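Outer surface protein (Bacillus cereus ATCC 14579, PDB 1X7F) is of unknown function but probably acts as a 6-phospho-N-acetylmuramidase, a glycosidase that cleaves 6-phosphorylated N-acetylmuramic acid sugars. Local coordinates at residues A[30-35]-A[57-62]; A[88-93]-A[116-121]. All coordinates share one frame; numbering follows the deposited sequence.

Contact 1 of 2, residues A[30-35]-A[57-62]; sequences GISLYP and RIFTCL
The carbonyl oxygen of Phe-59 takes the backbone N-H of Leu-33 at 2.9 Å, N to O. It is also approached by the CA-H of Ser-32, with CA 3.1 Å from the same oxygen. Ile-31 continues the pattern: its N-H reaches the O of Arg-57, and its own O receives the N-H of Phe-59. The last bond, from Cys-61 N to Leu-33 O, is weak at 3.4 Å. The segments therefore run as parallel neighbours in one sheet, with Ile-31 beside Ile-58 and Ser-32 beside Phe-59.

On one face Ile-31 and Ile-58 lie side by side and point the same way, CG1 to CG1 at 4.0 Å. CG2 of Ile-58 reaches CG of Leu-33. Helices 40-51 and 74-85 pack against this face.

On the other face, with CG anti to its backbone N (chi1 172°), the Phe-59 ring turns its edge to Ser-32, whose OG lies 3.3 Å from Phe-59 CD2. This hydroxyl is hydrogen-bonded to the O of Ile-249. Tyr-34 OH also lies near the plane of the Phe-59 ring, and it is hydrogen-bonded to the O of Gly-250. Cys-61 CB meets the Tyr-34 ring obliquely, 3.5 Å from CD2. Its SG stands at the ring edge, making a sulfur-aromatic contact 5.2 Å from the centroid. Arg-57 extends away on this face to salt bridges with Glu-144 and Asp-246.

The two faces thus differ in chemistry. The Ile-31, Ile-58 and Leu-33 side is largely aliphatic, with Thr-60 at its end, and faces helices. The Ser-32 and Phe-59 side mixes aromatic rings with hydroxyls and charges whose polar partners come from other strands and loops, consistent with the interior of a barrel.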
# COMPACT_ATOMS: atom_id res chain seq x y z
N GLY A 30 1.27 5.05 -7.65
CA GLY A 30 2.20 5.17 -8.76
C GLY A 30 2.13 4.00 -9.72
O GLY A 30 1.56 2.96 -9.39
N ILE A 31 2.70 4.19 -10.90
CA ILE A 31 2.84 3.16 -11.95
C ILE A 31 4.29 3.14 -12.43
O ILE A 31 4.99 4.16 -12.34
CB ILE A 31 1.92 3.47 -13.17
CG1 ILE A 31 2.02 4.95 -13.59
CG2 ILE A 31 0.47 3.07 -12.87
CD1 ILE A 31 1.61 5.28 -15.05
N SER A 32 4.75 2.00 -12.95
CA SER A 32 6.08 1.95 -13.55
C SER A 32 6.01 1.90 -15.06
O SER A 32 5.05 1.34 -15.60
CB SER A 32 6.88 0.75 -13.01
OG SER A 32 7.17 0.94 -11.64
N LEU A 33 7.00 2.50 -15.73
CA LEU A 33 7.17 2.40 -17.18
C LEU A 33 8.53 1.84 -17.57
O LEU A 33 9.52 2.01 -16.85
CB LEU A 33 6.99 3.78 -17.87
CG LEU A 33 5.67 4.53 -17.67
CD1 LEU A 33 5.71 5.84 -18.44
CD2 LEU A 33 4.49 3.69 -18.12
N TYR A 34 8.57 1.15 -18.71
CA TYR A 34 9.82 0.62 -19.27
C TYR A 34 9.72 0.86 -20.75
O TYR A 34 9.47 -0.07 -21.52
CB TYR A 34 10.00 -0.88 -18.93
CG TYR A 34 9.89 -1.15 -17.44
CD1 TYR A 34 8.67 -1.44 -16.85
CD2 TYR A 34 11.01 -1.05 -16.61
CE1 TYR A 34 8.56 -1.65 -15.47
CE2 TYR A 34 10.91 -1.24 -15.24
CZ TYR A 34 9.68 -1.55 -14.68
OH TYR A 34 9.59 -1.74 -13.32
N PRO A 35 9.90 2.12 -21.17
CA PRO A 35 9.61 2.52 -22.54
C PRO A 35 10.33 1.70 -23.62
O PRO A 35 9.79 1.52 -24.71
CB PRO A 35 10.04 3.99 -22.57
CG PRO A 35 9.91 4.43 -21.15
CD PRO A 35 10.41 3.25 -20.37
N ARG A 57 2.12 9.47 -9.55
CA ARG A 57 3.55 9.21 -9.45
C ARG A 57 3.95 8.16 -10.49
O ARG A 57 3.21 7.20 -10.73
CB ARG A 57 3.89 8.75 -8.02
CG ARG A 57 5.36 8.38 -7.80
CD ARG A 57 5.76 8.20 -6.34
NE ARG A 57 7.18 7.88 -6.25
CZ ARG A 57 7.91 7.93 -5.14
NH1 ARG A 57 7.39 8.31 -3.98
NH2 ARG A 57 9.19 7.61 -5.19
N ILE A 58 5.10 8.37 -11.13
CA ILE A 58 5.66 7.42 -12.09
C ILE A 58 7.09 7.00 -11.72
O ILE A 58 7.94 7.85 -11.39
CB ILE A 58 5.64 8.01 -13.54
CG1 ILE A 58 4.20 8.26 -14.01
CG2 ILE A 58 6.36 7.08 -14.51
CD1 ILE A 58 4.12 8.80 -15.42
N PHE A 59 7.35 5.70 -11.76
CA PHE A 59 8.72 5.17 -11.72
C PHE A 59 9.14 4.76 -13.13
O PHE A 59 8.49 3.95 -13.77
CB PHE A 59 8.84 3.99 -10.75
CG PHE A 59 10.18 3.30 -10.81
CD1 PHE A 59 11.32 3.91 -10.27
CD2 PHE A 59 10.32 2.05 -11.43
CE1 PHE A 59 12.58 3.27 -10.33
CE2 PHE A 59 11.56 1.40 -11.51
CZ PHE A 59 12.70 2.01 -10.95
N THR A 60 10.20 5.35 -13.63
CA THR A 60 10.63 4.99 -14.98
C THR A 60 12.09 4.56 -15.03
O THR A 60 12.93 5.07 -14.29
CB THR A 60 10.30 6.08 -16.02
OG1 THR A 60 10.95 5.76 -17.25
CG2 THR A 60 10.91 7.43 -15.64
N CYS A 61 12.34 3.62 -15.93
CA CYS A 61 13.57 2.88 -15.97
C CYS A 61 14.27 2.98 -17.32
O CYS A 61 13.71 2.58 -18.35
CB CYS A 61 13.25 1.43 -15.66
SG CYS A 61 14.63 0.45 -15.11
N LEU A 62 15.49 3.52 -17.32
CA LEU A 62 16.30 3.60 -18.53
C LEU A 62 17.42 2.57 -18.43
O LEU A 62 18.41 2.77 -17.73
CB LEU A 62 16.84 5.02 -18.74
CG LEU A 62 17.77 5.35 -19.92
CD1 LEU A 62 17.21 4.91 -21.30
CD2 LEU A 62 18.10 6.84 -19.92

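Contact 2 of 2, residues A[88-93]-A[116-121]; sequences MEVILD and GADGIR
Asp-118 and Val-90 are joined by two hydrogen bonds. The backbone N of Val-90 donates to Asp-118 OD2 at 2.8 Å, almost straight at 171°. It meets that oxygen on the anti side, somewhat out of the carboxylate plane. In return Asp-118 N gives a bond of 2.7 Å to Val-90 O. Gly-119 N adds a weak bond to the same oxygen. The Asp-118 side chain thus takes the place of a backbone acceptor just before strand 119-122. Chi1 of -68° sets CG beside its own backbone N, and OD2 faces segment 88-93. A water also links OD2 to Met-88 O.

Further along, regular parallel pairing takes over. Leu-92 N bonds to Gly-119 O at 3.0 Å, and Arg-121 N bonds to Leu-92 O.

At the far end Asp-93 OD2 lies at the edge of the Arg-121 guanidinium, in its plane. This salt bridge is long, 3.6 Å from OD2 to NH1. NH1 has its main acidic partner in Asp-123, so Asp-93 is the lesser one. NH2 is hydrogen-bonded to Cys-170 and Asn-172.

Ile-91 CD1 packs on the bare backbone of Gly-119, 3.7 Å from CA. On the other face Leu-92 CD1 touches Ala-117 CB at 3.9 Å, and Phe-112 of helix 110-115 packs against Leu-92 and Ile-120.

Gly-116, with positive phi, ends that helix in a Schellman motif and leads the chain into the next strand. The arrangement is a parallel strand pair with its helix on one face, as in the beta/alpha barrel expected for this family.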
# COMPACT_ATOMS: atom_id res chain seq x y z
N MET A 88 1.73 14.11 -12.89
CA MET A 88 2.40 12.93 -12.34
C MET A 88 3.87 13.20 -12.05
O MET A 88 4.60 13.70 -12.90
CB MET A 88 2.27 11.73 -13.29
CG MET A 88 0.84 11.39 -13.65
SD MET A 88 0.60 9.63 -13.62
CE MET A 88 -0.87 9.51 -14.61
N GLU A 89 4.28 12.87 -10.83
CA GLU A 89 5.65 13.03 -10.39
C GLU A 89 6.52 11.93 -11.01
O GLU A 89 6.24 10.76 -10.84
CB GLU A 89 5.68 12.92 -8.86
CG GLU A 89 6.99 13.32 -8.20
CD GLU A 89 7.07 12.85 -6.75
OE1 GLU A 89 6.17 12.09 -6.32
OE2 GLU A 89 8.03 13.24 -6.04
N VAL A 90 7.57 12.32 -11.73
CA VAL A 90 8.40 11.36 -12.46
C VAL A 90 9.76 11.11 -11.79
O VAL A 90 10.58 12.03 -11.66
CB VAL A 90 8.58 11.77 -13.96
CG1 VAL A 90 9.54 10.83 -14.69
CG2 VAL A 90 7.23 11.80 -14.68
N ILE A 91 9.99 9.88 -11.35
CA ILE A 91 11.29 9.47 -10.82
C ILE A 91 12.01 8.55 -11.81
O ILE A 91 11.49 7.49 -12.18
CB ILE A 91 11.15 8.81 -9.41
CG1 ILE A 91 10.42 9.73 -8.42
CG2 ILE A 91 12.52 8.39 -8.86
CD1 ILE A 91 11.07 11.13 -8.20
N LEU A 92 13.19 9.00 -12.25
CA LEU A 92 14.04 8.25 -13.19
C LEU A 92 15.07 7.36 -12.51
O LEU A 92 15.83 7.81 -11.66
CB LEU A 92 14.77 9.19 -14.15
CG LEU A 92 14.34 9.28 -15.62
CD1 LEU A 92 15.08 10.41 -16.31
CD2 LEU A 92 14.57 7.96 -16.37
N ASP A 93 15.08 6.09 -12.89
CA ASP A 93 16.18 5.19 -12.56
C ASP A 93 17.00 4.91 -13.82
O ASP A 93 16.55 4.22 -14.74
CB ASP A 93 15.68 3.89 -11.93
CG ASP A 93 16.73 3.21 -11.08
OD1 ASP A 93 17.94 3.44 -11.31
OD2 ASP A 93 16.43 2.42 -10.15
N GLY A 116 12.63 16.34 -17.98
CA GLY A 116 11.43 16.76 -17.25
C GLY A 116 11.14 15.87 -16.06
O GLY A 116 10.04 15.88 -15.50
N ALA A 117 12.14 15.08 -15.68
CA ALA A 117 12.08 14.23 -14.50
C ALA A 117 12.06 15.09 -13.24
O ALA A 117 12.62 16.18 -13.21
CB ALA A 117 13.26 13.28 -14.47
N ASP A 118 11.39 14.58 -12.21
CA ASP A 118 11.22 15.30 -10.94
C ASP A 118 12.27 14.87 -9.93
O ASP A 118 12.51 15.56 -8.93
CB ASP A 118 9.81 15.06 -10.40
CG ASP A 118 8.74 15.71 -11.26
OD1 ASP A 118 8.58 16.94 -11.16
OD2 ASP A 118 8.03 15.08 -12.06
N GLY A 119 12.90 13.72 -10.20
CA GLY A 119 13.91 13.15 -9.33
C GLY A 119 14.61 11.95 -9.94
O GLY A 119 14.22 11.47 -11.00
N ILE A 120 15.65 11.50 -9.26
CA ILE A 120 16.42 10.33 -9.68
C ILE A 120 16.58 9.37 -8.52
O ILE A 120 16.71 9.79 -7.37
CB ILE A 120 17.82 10.73 -10.24
CG1 ILE A 120 18.51 11.74 -9.32
CG2 ILE A 120 17.72 11.23 -11.68
CD1 ILE A 120 20.01 11.69 -9.41
N ARG A 121 16.59 8.07 -8.84
CA ARG A 121 16.84 7.05 -7.84
C ARG A 121 18.32 6.70 -7.77
O ARG A 121 19.02 6.62 -8.79
CB ARG A 121 15.99 5.80 -8.08
CG ARG A 121 15.96 4.86 -6.88
CD ARG A 121 14.73 3.98 -6.78
NE ARG A 121 14.78 3.10 -5.61
CZ ARG A 121 15.46 1.97 -5.57
NH1 ARG A 121 16.14 1.57 -6.64
NH2 ARG A 121 15.46 1.22 -4.48
O HOH W 1 6.20 15.73 -14.18

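Overall arrangement
Contact 1 closes before contact 2 opens along the chain, and their centres lie about 9 Å apart. Both belong to one parallel sheet, in which strands 28-33, 55-62, 89-94 and 119-122 follow one another in chain order. Strands 55-62 and 89-94 are the neighbours that join them, with probable hydrogen bonds from Ile-58 N to Glu-89 O and from Asp-93 N to Thr-60 O. Packing of Phe-59 on Asp-93 and of Thr-60 on Leu-92 adds to the joint on opposite faces. Together the contacts make consecutive staves of the N-terminal, barrel-like part of a probable 6-phospho-N-acetylmuramidase, apart from the mixed sheet that begins with strand 270-276.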